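Local coordinates for protein aspartokinase (Clostridium acetobutylicum, PDB 3TVI) that probably catalyses the ATP-dependent phosphorylation of the beta-carboxyl group of L-aspartate, opening the pathway to threonine, methionine and lysine, and carries regulatory ACT domains, at residues K50-L55 and R115-N120; S108-A113 and V180-R185; N129-D134 and L161-A166; I230-L235 and I276-H281; V380-A385 and S413-I418. All coordinates share one frame; numbering follows the deposited sequence.

Overall arrangement
Contacts 1, 2 and 3 belong to the amino acid kinase part of the chain; contacts 1 and 2 share helix 109-127 and touch each other. Contact 1 is buried and has no hydrogen bond across it, aliphatic groups meeting bare backbone beside a predicted substrate site, whereas contact 2 is a surface contact held by one carboxylate-to-backbone bond. Contacts 3 and 4, both partly buried, pair parallel strands at opposite edges of the same mixed sheet, their centres about 30 Å apart; contact 3 adds aliphatic packing, contact 4 an elaborate helix cap. Contact 5, buried in the ACT part, is antiparallel and largely apolar. It touches contact 4 through helix 232-240, joining the catalytic and regulatory parts.

Contact 1. Residues K50-L55 and R115-N120; sequences KITDLL and RGEYLN
Leu-55 has CG anti to its own carbonyl carbon (chi1 -79°) and CD1 extended beyond it (chi2 178°), so this one methyl is carried straight onto the backbone of helix 109-127. CD1 meets Gly-116 N at 3.3 Å and also touches CB of Arg-115. Gly-116 has no side chain, and here the methyl meets bare main chain; the glycine N lacks a bond to the preceding turn, where the helix is kinked. Ile-51, one turn before Leu-55, lays CG2 against the same glycine, 4.3 Å from Gly-116 CA. The guanidinium of Arg-115 leads away on a bent chain to a cation-pi contact with Tyr-172. Nearby, Thr-52 holds OG1 beside its backbone N, and Glu-117, bent at chi2 (-64°), crosses it at about a right angle. Thr-52 OG1 and Glu-117 OE2 stand 4.0 Å apart, close neighbours with no direct hydrogen bond. The short helical segments cross with their axes 9.8 Å apart at closest, and Tyr-79 of helix 69-85 bonds Gly-116 O from beside them. Thr-52 and Glu-117 are both predicted substrate-binding residues, so this helix pair probably forms part of the aspartate site of the amino acid kinase fold.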
# COMPACT_ATOMS: atom_id res chain seq x y z
N LYS B 50 -29.95 28.80 -6.98
CA LYS B 50 -29.61 28.05 -8.20
C LYS B 50 -30.90 27.47 -8.79
O LYS B 50 -31.69 26.87 -8.07
CB LYS B 50 -28.64 26.92 -7.87
CG LYS B 50 -28.21 26.09 -9.06
CD LYS B 50 -27.44 24.87 -8.58
CE LYS B 50 -26.92 24.03 -9.73
NZ LYS B 50 -26.11 22.87 -9.24
N ILE B 51 -31.09 27.65 -10.09
CA ILE B 51 -32.35 27.23 -10.73
C ILE B 51 -32.70 25.78 -10.42
O ILE B 51 -33.71 25.51 -9.77
CB ILE B 51 -32.31 27.40 -12.26
CG1 ILE B 51 -32.37 28.88 -12.64
CG2 ILE B 51 -33.47 26.64 -12.91
CD1 ILE B 51 -33.65 29.58 -12.24
N THR B 52 -31.85 24.85 -10.87
CA THR B 52 -32.15 23.43 -10.74
C THR B 52 -32.61 23.09 -9.33
O THR B 52 -33.55 22.32 -9.16
CB THR B 52 -30.94 22.57 -11.10
OG1 THR B 52 -30.40 23.02 -12.35
CG2 THR B 52 -31.34 21.11 -11.21
N ASP B 53 -31.97 23.67 -8.32
CA ASP B 53 -32.41 23.45 -6.95
C ASP B 53 -33.83 23.94 -6.76
O ASP B 53 -34.66 23.24 -6.17
CB ASP B 53 -31.48 24.15 -5.96
CG ASP B 53 -30.15 23.43 -5.78
OD1 ASP B 53 -29.92 22.37 -6.41
OD2 ASP B 53 -29.33 23.95 -4.98
N LEU B 54 -34.12 25.15 -7.24
CA LEU B 54 -35.45 25.73 -7.10
C LEU B 54 -36.49 24.90 -7.83
O LEU B 54 -37.61 24.72 -7.34
CB LEU B 54 -35.49 27.18 -7.59
CG LEU B 54 -35.48 28.22 -6.45
CD1 LEU B 54 -34.32 27.96 -5.49
CD2 LEU B 54 -35.43 29.64 -7.00
N LEU B 55 -36.13 24.37 -9.00
CA LEU B 55 -37.00 23.41 -9.68
C LEU B 55 -37.36 22.25 -8.74
O LEU B 55 -38.53 22.09 -8.38
CB LEU B 55 -36.38 22.91 -11.00
CG LEU B 55 -36.50 23.89 -12.18
CD1 LEU B 55 -35.83 23.35 -13.43
CD2 LEU B 55 -37.95 24.21 -12.46
N ARG B 115 -35.63 20.71 -16.45
CA ARG B 115 -36.16 21.83 -17.22
C ARG B 115 -35.25 23.06 -17.25
O ARG B 115 -35.39 23.92 -18.13
CB ARG B 115 -37.58 22.19 -16.76
CG ARG B 115 -38.68 21.53 -17.59
CD ARG B 115 -38.45 20.04 -17.82
NE ARG B 115 -38.61 19.66 -19.23
CZ ARG B 115 -37.98 18.64 -19.83
NH1 ARG B 115 -37.12 17.88 -19.17
NH2 ARG B 115 -38.21 18.38 -21.11
N GLY B 116 -34.31 23.15 -16.33
CA GLY B 116 -33.30 24.21 -16.40
C GLY B 116 -32.51 24.15 -17.70
O GLY B 116 -32.24 25.18 -18.32
N GLU B 117 -32.17 22.94 -18.13
CA GLU B 117 -31.33 22.74 -19.31
C GLU B 117 -32.21 22.90 -20.54
O GLU B 117 -31.83 23.58 -21.50
CB GLU B 117 -30.69 21.35 -19.33
CG GLU B 117 -30.60 20.62 -17.99
CD GLU B 117 -29.73 21.32 -16.96
OE1 GLU B 117 -28.99 22.24 -17.36
OE2 GLU B 117 -29.78 20.95 -15.76
N TYR B 118 -33.37 22.26 -20.51
CA TYR B 118 -34.41 22.40 -21.54
C TYR B 118 -34.70 23.86 -21.90
O TYR B 118 -34.69 24.23 -23.08
CB TYR B 118 -35.70 21.70 -21.08
CG TYR B 118 -36.86 21.87 -22.03
CD1 TYR B 118 -37.03 21.00 -23.10
CD2 TYR B 118 -37.77 22.90 -21.87
CE1 TYR B 118 -38.09 21.15 -23.98
CE2 TYR B 118 -38.83 23.06 -22.75
CZ TYR B 118 -38.98 22.18 -23.80
OH TYR B 118 -40.03 22.34 -24.69
N LEU B 119 -34.96 24.70 -20.90
CA LEU B 119 -35.32 26.09 -21.19
C LEU B 119 -34.16 26.82 -21.86
O LEU B 119 -34.35 27.50 -22.86
CB LEU B 119 -35.77 26.82 -19.92
CG LEU B 119 -37.11 26.36 -19.33
CD1 LEU B 119 -37.40 27.04 -18.00
CD2 LEU B 119 -38.24 26.62 -20.31
N ASN B 120 -32.96 26.66 -21.31
CA ASN B 120 -31.76 27.20 -21.97
C ASN B 120 -31.63 26.67 -23.39
O ASN B 120 -31.18 27.37 -24.30
CB ASN B 120 -30.50 26.85 -21.17
CG ASN B 120 -30.21 27.84 -20.07
OD1 ASN B 120 -30.94 28.81 -19.90
ND2 ASN B 120 -29.14 27.62 -19.33

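Contact 2. Residues S108-A113 and V180-R185; sequences SSDYAA and VKTFSR
A single hydrogen bond joins helix to strand: the backbone N of Thr-182 donates to Asp-110 OD2 at 2.8 Å, nearly straight (166°) but reaching the oxygen from above the carboxylate plane. Asp-110 has CG anti to its carbonyl carbon, which swings the carboxylate out from the first turn of the helix and over the strand. Its other oxygen, OD1, receives a weak bond from Ser-109 OG. The same turn is capped from within, since Ser-108 at the N-cap accepts Tyr-111 N through OG at 3.0 Å. Among the charges, Lys-181 runs past the carboxylate with NZ 5.0 Å from Asp-110 OD2, an attraction at a distance that may help offset the acid. Van der Waals contacts surround the bond. The methyl CG2 of Thr-182 lies 3.7 Å from Asp-110 OD2, while Thr-182 OG1 is bonded to Phe-171 O. Val-180 spreads its two methyls along the helix: CG1 sits 3.7 Å from Tyr-111 CA, and CG2 meets the ring edge at Tyr-111 CD2, near the ring plane. Beyond the contact, the beginning of helix 109-127 rests on helix 51-63 through Ala-113 and on helix 92-104 through Tyr-111, while strand 180-182 pairs with strand 172-174 in a small antiparallel sheet whose outgoing chain carries Phe-183 to helix 187-199.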
# COMPACT_ATOMS: atom_id res chain seq x y z
N SER B 108 -42.54 14.04 -12.71
CA SER B 108 -41.49 13.45 -11.87
C SER B 108 -40.46 14.49 -11.46
O SER B 108 -40.36 15.55 -12.09
CB SER B 108 -40.78 12.30 -12.59
OG SER B 108 -40.06 12.74 -13.73
N SER B 109 -39.71 14.19 -10.41
CA SER B 109 -38.60 15.03 -10.03
C SER B 109 -37.67 15.17 -11.22
O SER B 109 -37.31 16.28 -11.60
CB SER B 109 -37.84 14.43 -8.85
OG SER B 109 -37.22 13.22 -9.24
N ASP B 110 -37.30 14.04 -11.82
CA ASP B 110 -36.40 14.06 -12.98
C ASP B 110 -36.87 15.04 -14.06
O ASP B 110 -36.09 15.82 -14.58
CB ASP B 110 -36.22 12.65 -13.56
CG ASP B 110 -35.22 11.81 -12.78
OD1 ASP B 110 -35.22 11.88 -11.53
OD2 ASP B 110 -34.42 11.09 -13.42
N TYR B 111 -38.16 15.01 -14.39
CA TYR B 111 -38.71 16.00 -15.30
C TYR B 111 -38.49 17.41 -14.74
O TYR B 111 -37.94 18.28 -15.41
CB TYR B 111 -40.21 15.76 -15.52
CG TYR B 111 -40.83 16.85 -16.35
CD1 TYR B 111 -41.44 17.94 -15.75
CD2 TYR B 111 -40.75 16.82 -17.73
CE1 TYR B 111 -41.98 18.96 -16.50
CE2 TYR B 111 -41.29 17.83 -18.49
CZ TYR B 111 -41.91 18.90 -17.88
OH TYR B 111 -42.45 19.91 -18.64
N ALA B 112 -38.94 17.61 -13.50
CA ALA B 112 -38.82 18.90 -12.84
C ALA B 112 -37.44 19.52 -13.02
O ALA B 112 -37.30 20.57 -13.63
CB ALA B 112 -39.14 18.76 -11.36
N ALA B 113 -36.41 18.85 -12.51
CA ALA B 113 -35.07 19.42 -12.43
C ALA B 113 -34.38 19.55 -13.79
O ALA B 113 -33.50 20.41 -13.98
CB ALA B 113 -34.20 18.61 -11.48
N VAL B 180 -39.02 10.92 -18.77
CA VAL B 180 -37.78 11.68 -18.61
C VAL B 180 -36.92 11.16 -17.46
O VAL B 180 -37.36 11.15 -16.31
CB VAL B 180 -38.05 13.17 -18.35
CG1 VAL B 180 -36.85 13.85 -17.72
CG2 VAL B 180 -38.44 13.85 -19.64
N LYS B 181 -35.71 10.73 -17.80
CA LYS B 181 -34.71 10.30 -16.82
C LYS B 181 -33.50 11.23 -16.88
O LYS B 181 -33.03 11.57 -17.96
CB LYS B 181 -34.28 8.86 -17.11
CG LYS B 181 -33.91 8.06 -15.87
CD LYS B 181 -33.43 6.66 -16.21
CE LYS B 181 -33.36 5.77 -14.98
NZ LYS B 181 -32.66 6.44 -13.84
N THR B 182 -33.01 11.63 -15.72
CA THR B 182 -31.87 12.54 -15.66
C THR B 182 -30.63 11.72 -15.35
O THR B 182 -30.75 10.64 -14.76
CB THR B 182 -32.09 13.62 -14.57
OG1 THR B 182 -31.59 14.88 -15.04
CG2 THR B 182 -31.41 13.24 -13.24
N PHE B 183 -29.46 12.20 -15.76
CA PHE B 183 -28.19 11.58 -15.39
C PHE B 183 -27.95 11.76 -13.89
O PHE B 183 -28.33 12.77 -13.32
CB PHE B 183 -27.03 12.22 -16.14
CG PHE B 183 -26.96 11.84 -17.59
CD1 PHE B 183 -26.40 10.65 -17.99
CD2 PHE B 183 -27.45 12.70 -18.56
CE1 PHE B 183 -26.33 10.30 -19.33
CE2 PHE B 183 -27.40 12.37 -19.90
CZ PHE B 183 -26.84 11.16 -20.29
N SER B 184 -27.33 10.76 -13.27
CA SER B 184 -26.96 10.85 -11.84
C SER B 184 -25.51 11.32 -11.68
O SER B 184 -25.19 12.02 -10.72
CB SER B 184 -27.13 9.50 -11.16
OG SER B 184 -26.43 8.52 -11.88
N ARG B 185 -24.65 10.90 -12.61
CA ARG B 185 -23.29 11.42 -12.69
C ARG B 185 -22.98 11.80 -14.14
O ARG B 185 -23.21 11.00 -15.05
CB ARG B 185 -22.27 10.37 -12.21
CG ARG B 185 -22.30 10.12 -10.70
CD ARG B 185 -21.58 8.83 -10.33
NE ARG B 185 -22.31 7.64 -10.78
CZ ARG B 185 -21.86 6.39 -10.71
NH1 ARG B 185 -20.66 6.13 -10.20
NH2 ARG B 185 -22.61 5.40 -11.15

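Contact 3. Residues N129-D134 and L161-A166; sequences NAEFID and LSCNKA
The two segments run parallel and pair at Glu-131 and Ala-166, whose CA atoms are 4.5 Å apart, with Glu-131 N donating to Lys-165 O at 2.9 Å and Ala-166 CA making a C-H...O contact to Glu-131 O. The donor approaches that carbonyl from 27° above its plane. Glu-131 and Ala-166 turn their side chains to the same face of the sheet, where Cys-163 joins them. Cys-163 has SG anti to its carbonyl carbon (chi1 -69°) and so points at the strand; Glu-131, extended beyond CG, reaches alongside it and places the carboxylate at the sulfur, 3.2 Å from SG to OE2. Ile-133 comes to the same sulfur from farther along the strand: its CD1 lies 4.0 Å from Cys-163 SG and also touches Ala-166 CB. Cys-163 SG is thus bordered by a carboxylate and a methyl group. Nearer the start of 129-134, Ala-130 receives the aliphatic chain of Lys-165, whose CD lies 3.6 Å from Ala-130 CB before the chain bends at chi3 to take NZ to Leu-128 O. Asn-129, with positive phi, is the C-prime residue of the Schellman motif that ends helix 109-127 and turns the chain into the strand. Phe-132 starts away from the partner segment, and its ring packs on Val-122 and Ala-125 of that helix. Strand 131-132, helix 149-159 and the parallel neighbour 166-167 follow one another as a beta-alpha-beta unit, here at the edge of the mixed sheet of the amino acid kinase fold.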
# COMPACT_ATOMS: atom_id res chain seq x y z
N ASN B 129 -30.11 30.66 -33.81
CA ASN B 129 -30.69 30.26 -35.07
C ASN B 129 -30.31 28.83 -35.45
O ASN B 129 -29.79 28.56 -36.53
CB ASN B 129 -30.29 31.26 -36.15
CG ASN B 129 -31.22 31.25 -37.35
OD1 ASN B 129 -32.10 30.39 -37.49
ND2 ASN B 129 -31.03 32.22 -38.23
N ALA B 130 -30.57 27.92 -34.51
CA ALA B 130 -30.23 26.50 -34.64
C ALA B 130 -31.46 25.66 -34.33
O ALA B 130 -32.34 26.10 -33.58
CB ALA B 130 -29.12 26.16 -33.66
N GLU B 131 -31.53 24.46 -34.91
CA GLU B 131 -32.65 23.56 -34.67
C GLU B 131 -32.65 23.03 -33.24
O GLU B 131 -31.66 22.48 -32.77
CB GLU B 131 -32.62 22.38 -35.64
CG GLU B 131 -33.27 22.68 -36.97
CD GLU B 131 -33.49 21.43 -37.80
OE1 GLU B 131 -34.22 20.52 -37.34
OE2 GLU B 131 -32.92 21.37 -38.92
N PHE B 132 -33.77 23.19 -32.55
CA PHE B 132 -33.90 22.64 -31.21
C PHE B 132 -34.24 21.17 -31.29
O PHE B 132 -35.20 20.79 -31.96
CB PHE B 132 -35.00 23.33 -30.42
CG PHE B 132 -35.21 22.72 -29.07
CD1 PHE B 132 -34.40 23.10 -28.00
CD2 PHE B 132 -36.16 21.74 -28.87
CE1 PHE B 132 -34.57 22.52 -26.75
CE2 PHE B 132 -36.33 21.15 -27.62
CZ PHE B 132 -35.53 21.55 -26.56
N ILE B 133 -33.47 20.36 -30.59
CA ILE B 133 -33.71 18.92 -30.52
C ILE B 133 -33.71 18.47 -29.07
O ILE B 133 -32.66 18.40 -28.45
CB ILE B 133 -32.61 18.16 -31.26
CG1 ILE B 133 -32.73 18.39 -32.76
CG2 ILE B 133 -32.69 16.68 -30.94
CD1 ILE B 133 -31.72 17.61 -33.58
N ASP B 134 -34.89 18.16 -28.54
CA ASP B 134 -35.01 17.72 -27.15
C ASP B 134 -34.11 16.52 -26.94
O ASP B 134 -33.90 15.73 -27.85
CB ASP B 134 -36.46 17.37 -26.80
CG ASP B 134 -36.69 17.25 -25.29
OD1 ASP B 134 -36.00 16.45 -24.63
OD2 ASP B 134 -37.57 17.95 -24.76
N LEU B 161 -26.98 14.84 -36.71
CA LEU B 161 -26.01 15.12 -37.77
C LEU B 161 -26.70 15.45 -39.10
O LEU B 161 -26.06 15.93 -40.04
CB LEU B 161 -24.96 14.02 -37.92
CG LEU B 161 -25.08 12.93 -38.98
CD1 LEU B 161 -24.51 13.41 -40.31
CD2 LEU B 161 -24.33 11.68 -38.52
N SER B 162 -28.01 15.22 -39.17
CA SER B 162 -28.82 15.67 -40.30
C SER B 162 -29.22 17.15 -40.21
O SER B 162 -29.89 17.65 -41.11
CB SER B 162 -30.07 14.82 -40.42
OG SER B 162 -30.91 15.03 -39.30
N CYS B 163 -28.86 17.83 -39.12
CA CYS B 163 -29.03 19.28 -39.01
C CYS B 163 -27.71 19.97 -39.27
O CYS B 163 -26.66 19.44 -38.91
CB CYS B 163 -29.53 19.69 -37.62
SG CYS B 163 -31.22 19.20 -37.22
N ASN B 164 -27.78 21.14 -39.89
CA ASN B 164 -26.62 22.01 -40.09
C ASN B 164 -26.12 22.52 -38.73
O ASN B 164 -24.96 22.36 -38.38
CB ASN B 164 -27.01 23.17 -41.01
CG ASN B 164 -25.81 23.97 -41.50
OD1 ASN B 164 -24.68 23.80 -41.03
ND2 ASN B 164 -26.06 24.85 -42.47
N LYS B 165 -27.02 23.12 -37.97
CA LYS B 165 -26.72 23.66 -36.65
C LYS B 165 -27.85 23.25 -35.71
O LYS B 165 -29.02 23.45 -36.04
CB LYS B 165 -26.60 25.19 -36.73
CG LYS B 165 -25.96 25.85 -35.51
CD LYS B 165 -26.19 27.36 -35.45
CE LYS B 165 -25.17 28.15 -36.26
NZ LYS B 165 -25.35 29.63 -36.08
N ALA B 166 -27.51 22.66 -34.57
CA ALA B 166 -28.53 22.15 -33.66
C ALA B 166 -28.17 22.32 -32.19
O ALA B 166 -27.04 22.02 -31.79
CB ALA B 166 -28.78 20.68 -33.97

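Contact 4. Residues I230-L235 and I276-H281; sequences ISYKEL and ILSDTH
Ile-276 is the hub, met by three side chains from different directions. Ile-230 lies side by side with it and points the same way, CG2 3.5 Å from Ile-276 CG1, as befits paired residues on parallel strands; Leu-277 N donates to Ile-230 O at 2.8 Å between them. Leu-235 crosses it at about a right angle, CD2 against CD1. Tyr-232 also crosses at a right angle, CD1 of its ring 3.3 Å from Ile-276 CG2. Over one face of the ring stands the carbonyl oxygen of Leu-277, 3.2 Å above its centre, the C=O pointing obliquely toward it. Asp-279, CG anti to its carbonyl carbon, brings OD2 to the helix start: Ser-231 OG donates to it at 2.8 Å, nearly along the C-O axis, and Lys-233 N adds a weak bond. Ser-231 and Glu-234 form a capping box, Ser-231 OG accepting Glu-234 N and Glu-234 OE1 accepting Ser-231 N through its anti lone pair. Glu-234 OE1 also makes a salt bridge with Lys-282, and OE2 accepts Thr-382 N. Lys-233 NZ forms a salt bridge with Glu-304 of the second subunit. Two carboxylates thus gather at the N-terminus of helix 232-240, where the helix dipole would stabilise their negative charge; both are probably ionised, and Ser-231 serves each, its hydroxyl giving to Asp-279 and its backbone N to Glu-234.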
# COMPACT_ATOMS: atom_id res chain seq x y z
N ILE B 230 -2.88 16.50 -22.70
CA ILE B 230 -2.99 15.59 -21.56
C ILE B 230 -3.78 14.32 -21.94
O ILE B 230 -4.82 14.41 -22.57
CB ILE B 230 -3.67 16.31 -20.38
CG1 ILE B 230 -3.69 15.45 -19.12
CG2 ILE B 230 -5.09 16.72 -20.73
CD1 ILE B 230 -4.02 16.24 -17.88
N SER B 231 -3.28 13.14 -21.57
CA SER B 231 -3.98 11.90 -21.92
C SER B 231 -5.12 11.70 -20.94
O SER B 231 -5.19 12.41 -19.94
CB SER B 231 -3.01 10.70 -21.90
OG SER B 231 -3.05 9.98 -20.67
N TYR B 232 -6.01 10.75 -21.22
CA TYR B 232 -7.10 10.47 -20.30
C TYR B 232 -6.52 9.90 -19.01
O TYR B 232 -6.79 10.42 -17.92
CB TYR B 232 -8.14 9.50 -20.89
CG TYR B 232 -8.86 10.02 -22.13
CD1 TYR B 232 -9.46 11.27 -22.14
CD2 TYR B 232 -8.97 9.23 -23.28
CE1 TYR B 232 -10.12 11.74 -23.27
CE2 TYR B 232 -9.62 9.69 -24.41
CZ TYR B 232 -10.19 10.95 -24.40
OH TYR B 232 -10.85 11.41 -25.52
N LYS B 233 -5.72 8.84 -19.14
CA LYS B 233 -5.08 8.18 -17.99
C LYS B 233 -4.29 9.19 -17.16
O LYS B 233 -4.31 9.17 -15.93
CB LYS B 233 -4.16 7.04 -18.46
CG LYS B 233 -3.06 6.65 -17.47
CD LYS B 233 -3.52 5.73 -16.35
CE LYS B 233 -2.96 4.31 -16.50
NZ LYS B 233 -3.48 3.37 -15.47
N GLU B 234 -3.60 10.08 -17.87
CA GLU B 234 -2.84 11.16 -17.27
C GLU B 234 -3.76 12.05 -16.43
O GLU B 234 -3.53 12.25 -15.24
CB GLU B 234 -2.19 11.98 -18.39
CG GLU B 234 -0.82 12.56 -18.09
CD GLU B 234 -0.03 12.80 -19.36
OE1 GLU B 234 -0.65 13.00 -20.44
OE2 GLU B 234 1.22 12.77 -19.29
N LEU B 235 -4.80 12.55 -17.08
CA LEU B 235 -5.80 13.41 -16.45
C LEU B 235 -6.44 12.72 -15.25
O LEU B 235 -6.61 13.34 -14.20
CB LEU B 235 -6.89 13.80 -17.46
CG LEU B 235 -8.10 14.60 -16.96
CD1 LEU B 235 -7.69 15.76 -16.07
CD2 LEU B 235 -8.91 15.11 -18.15
N ILE B 276 -7.39 17.34 -24.17
CA ILE B 276 -7.39 16.01 -23.57
C ILE B 276 -7.49 14.96 -24.66
O ILE B 276 -8.55 14.76 -25.25
CB ILE B 276 -8.55 15.83 -22.57
CG1 ILE B 276 -8.53 16.95 -21.51
CG2 ILE B 276 -8.48 14.46 -21.93
CD1 ILE B 276 -9.81 17.11 -20.72
N LEU B 277 -6.36 14.28 -24.91
CA LEU B 277 -6.22 13.31 -26.01
C LEU B 277 -6.46 11.88 -25.55
O LEU B 277 -6.75 11.64 -24.38
CB LEU B 277 -4.82 13.43 -26.62
CG LEU B 277 -4.51 14.60 -27.56
CD1 LEU B 277 -5.71 15.52 -27.77
CD2 LEU B 277 -3.30 15.37 -27.04
N SER B 278 -6.34 10.94 -26.48
CA SER B 278 -6.39 9.51 -26.15
C SER B 278 -5.01 9.05 -25.76
O SER B 278 -4.01 9.67 -26.12
CB SER B 278 -6.89 8.69 -27.34
OG SER B 278 -7.54 7.52 -26.89
N ASP B 279 -4.94 7.94 -25.03
CA ASP B 279 -3.66 7.38 -24.60
C ASP B 279 -2.77 7.03 -25.81
O ASP B 279 -1.64 7.51 -25.89
CB ASP B 279 -3.86 6.15 -23.70
CG ASP B 279 -4.44 6.51 -22.33
OD1 ASP B 279 -5.29 5.75 -21.83
OD2 ASP B 279 -4.05 7.57 -21.76
N THR B 280 -3.28 6.24 -26.74
CA THR B 280 -2.53 5.93 -27.97
C THR B 280 -2.54 7.09 -28.99
O THR B 280 -1.79 7.06 -29.97
CB THR B 280 -3.02 4.61 -28.63
OG1 THR B 280 -4.42 4.71 -28.95
CG2 THR B 280 -2.79 3.41 -27.70
N HIS B 281 -3.37 8.10 -28.74
CA HIS B 281 -3.45 9.30 -29.60
C HIS B 281 -2.57 10.42 -29.11
O HIS B 281 -2.22 11.31 -29.89
CB HIS B 281 -4.89 9.78 -29.72

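Contact 5. Residues V380-A385 and S413-I418; sequences VGTGMA and SEINVI
Ser-413 opens a type I turn that ends at Asn-416, and its OG receives a weak bond from Ile-415 N. Glu-414 follows with CG anti to its carbonyl carbon, its CB 4.0 Å from Ala-385 CB. Ile-415 makes the largest single contribution. Its O accepts Gly-381 N at 2.9 Å in a nearly straight bond (172°), the donor coming from 37° above the carbonyl plane, and the CA of Val-380 approaches the same oxygen. Its side chain puts CG1 in the crowded position between N and the carbonyl carbon (chi1 57°), which turns CG2 to the loop, 3.5 Å from Thr-382 CA and 3.7 Å from Ala-385 CB. CD1 at the other end of Ile-415 reaches Lys-233 and the start of helix 232-240. Asn-416 begins the strand, facing Val-380 in a non-hydrogen-bonded antiparallel pair; the two side chains cross obliquely, OD1 of Asn-416 being 4.0 Å from Val-380 CG2. Val-417 is met by the selenomethionine Met-384, whose chain bends at chi3 so that CE lies 3.5 Å from Val-417 CG2; Ile-390 and Ile-394 of helix 390-400 border these two residues. Antiparallel strands 367-380 and 416-422, with helix 390-400 packed on them, are typical of the ACT domain, whose beta-alpha-beta-beta-alpha-beta fold sets its helices on one face of an antiparallel sheet.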
# COMPACT_ATOMS: atom_id res chain seq x y z
N VAL B 380 2.96 13.80 -12.17
CA VAL B 380 2.36 12.94 -13.18
C VAL B 380 2.89 13.28 -14.57
O VAL B 380 3.14 14.45 -14.89
CB VAL B 380 0.83 13.09 -13.17
CG1 VAL B 380 0.17 12.16 -14.17
CG2 VAL B 380 0.28 12.80 -11.79
N GLY B 381 3.06 12.25 -15.41
CA GLY B 381 3.45 12.47 -16.80
C GLY B 381 3.69 11.17 -17.52
O GLY B 381 4.18 10.24 -16.92
N THR B 382 3.34 11.09 -18.80
CA THR B 382 3.63 9.88 -19.58
C THR B 382 5.14 9.74 -19.75
O THR B 382 5.69 8.66 -19.56
CB THR B 382 2.93 9.89 -20.96
OG1 THR B 382 3.13 11.15 -21.60
CG2 THR B 382 1.44 9.63 -20.83
N GLY B 383 5.81 10.84 -20.05
CA GLY B 383 7.26 10.85 -20.26
C GLY B 383 8.13 10.51 -19.06
O GLY B 383 9.35 10.50 -19.17
N MSE B 384 7.51 10.23 -17.92
CA MSE B 384 8.26 9.75 -16.75
C MSE B 384 7.96 8.29 -16.54
O MSE B 384 7.74 7.84 -15.41
CB MSE B 384 7.94 10.58 -15.51
CG MSE B 384 6.45 10.74 -15.23
SE MSE B 384 6.15 11.54 -13.46
CE MSE B 384 7.61 10.65 -12.48
N ALA B 385 7.98 7.52 -17.63
CA ALA B 385 7.44 6.16 -17.64
C ALA B 385 8.10 5.30 -18.72
O ALA B 385 7.47 5.06 -19.74
CB ALA B 385 5.95 6.20 -17.88
N SER B 413 1.95 3.01 -10.60
CA SER B 413 1.59 3.48 -11.93
C SER B 413 2.79 3.96 -12.73
O SER B 413 3.61 4.70 -12.22
CB SER B 413 0.59 4.62 -11.80
OG SER B 413 0.72 5.53 -12.87
N GLU B 414 2.87 3.57 -13.99
CA GLU B 414 4.03 3.88 -14.82
C GLU B 414 4.25 5.38 -15.06
O GLU B 414 5.37 5.81 -15.32
CB GLU B 414 3.94 3.14 -16.16
CG GLU B 414 4.08 1.62 -16.05
CD GLU B 414 4.90 1.02 -17.18
OE1 GLU B 414 4.47 1.09 -18.36
OE2 GLU B 414 5.99 0.48 -16.89
N ILE B 415 3.19 6.18 -14.97
CA ILE B 415 3.26 7.59 -15.32
C ILE B 415 3.13 8.51 -14.10
O ILE B 415 2.59 9.62 -14.20
CB ILE B 415 2.16 7.95 -16.35
CG1 ILE B 415 0.77 7.60 -15.82
CG2 ILE B 415 2.40 7.22 -17.67
CD1 ILE B 415 -0.34 8.33 -16.55
N ASN B 416 3.65 8.08 -12.95
CA ASN B 416 3.29 8.73 -11.69
C ASN B 416 4.15 8.37 -10.48
O ASN B 416 4.18 7.22 -10.06
CB ASN B 416 1.82 8.38 -11.43
CG ASN B 416 1.42 8.58 -9.99
OD1 ASN B 416 1.41 9.70 -9.48
ND2 ASN B 416 1.04 7.49 -9.33
N VAL B 417 4.85 9.36 -9.92
CA VAL B 417 5.50 9.20 -8.61
C VAL B 417 4.79 10.03 -7.55
O VAL B 417 4.56 11.24 -7.73
CB VAL B 417 6.98 9.62 -8.60
CG1 VAL B 417 7.55 9.47 -7.20
CG2 VAL B 417 7.78 8.78 -9.58
N ILE B 418 4.46 9.38 -6.44
CA ILE B 418 3.81 10.02 -5.32
C ILE B 418 4.78 10.09 -4.15
O ILE B 418 5.43 9.11 -3.80
CB ILE B 418 2.55 9.27 -4.88
CG1 ILE B 418 1.57 9.14 -6.05
CG2 ILE B 418 1.88 10.01 -3.73
CD1 ILE B 418 1.05 7.72 -6.19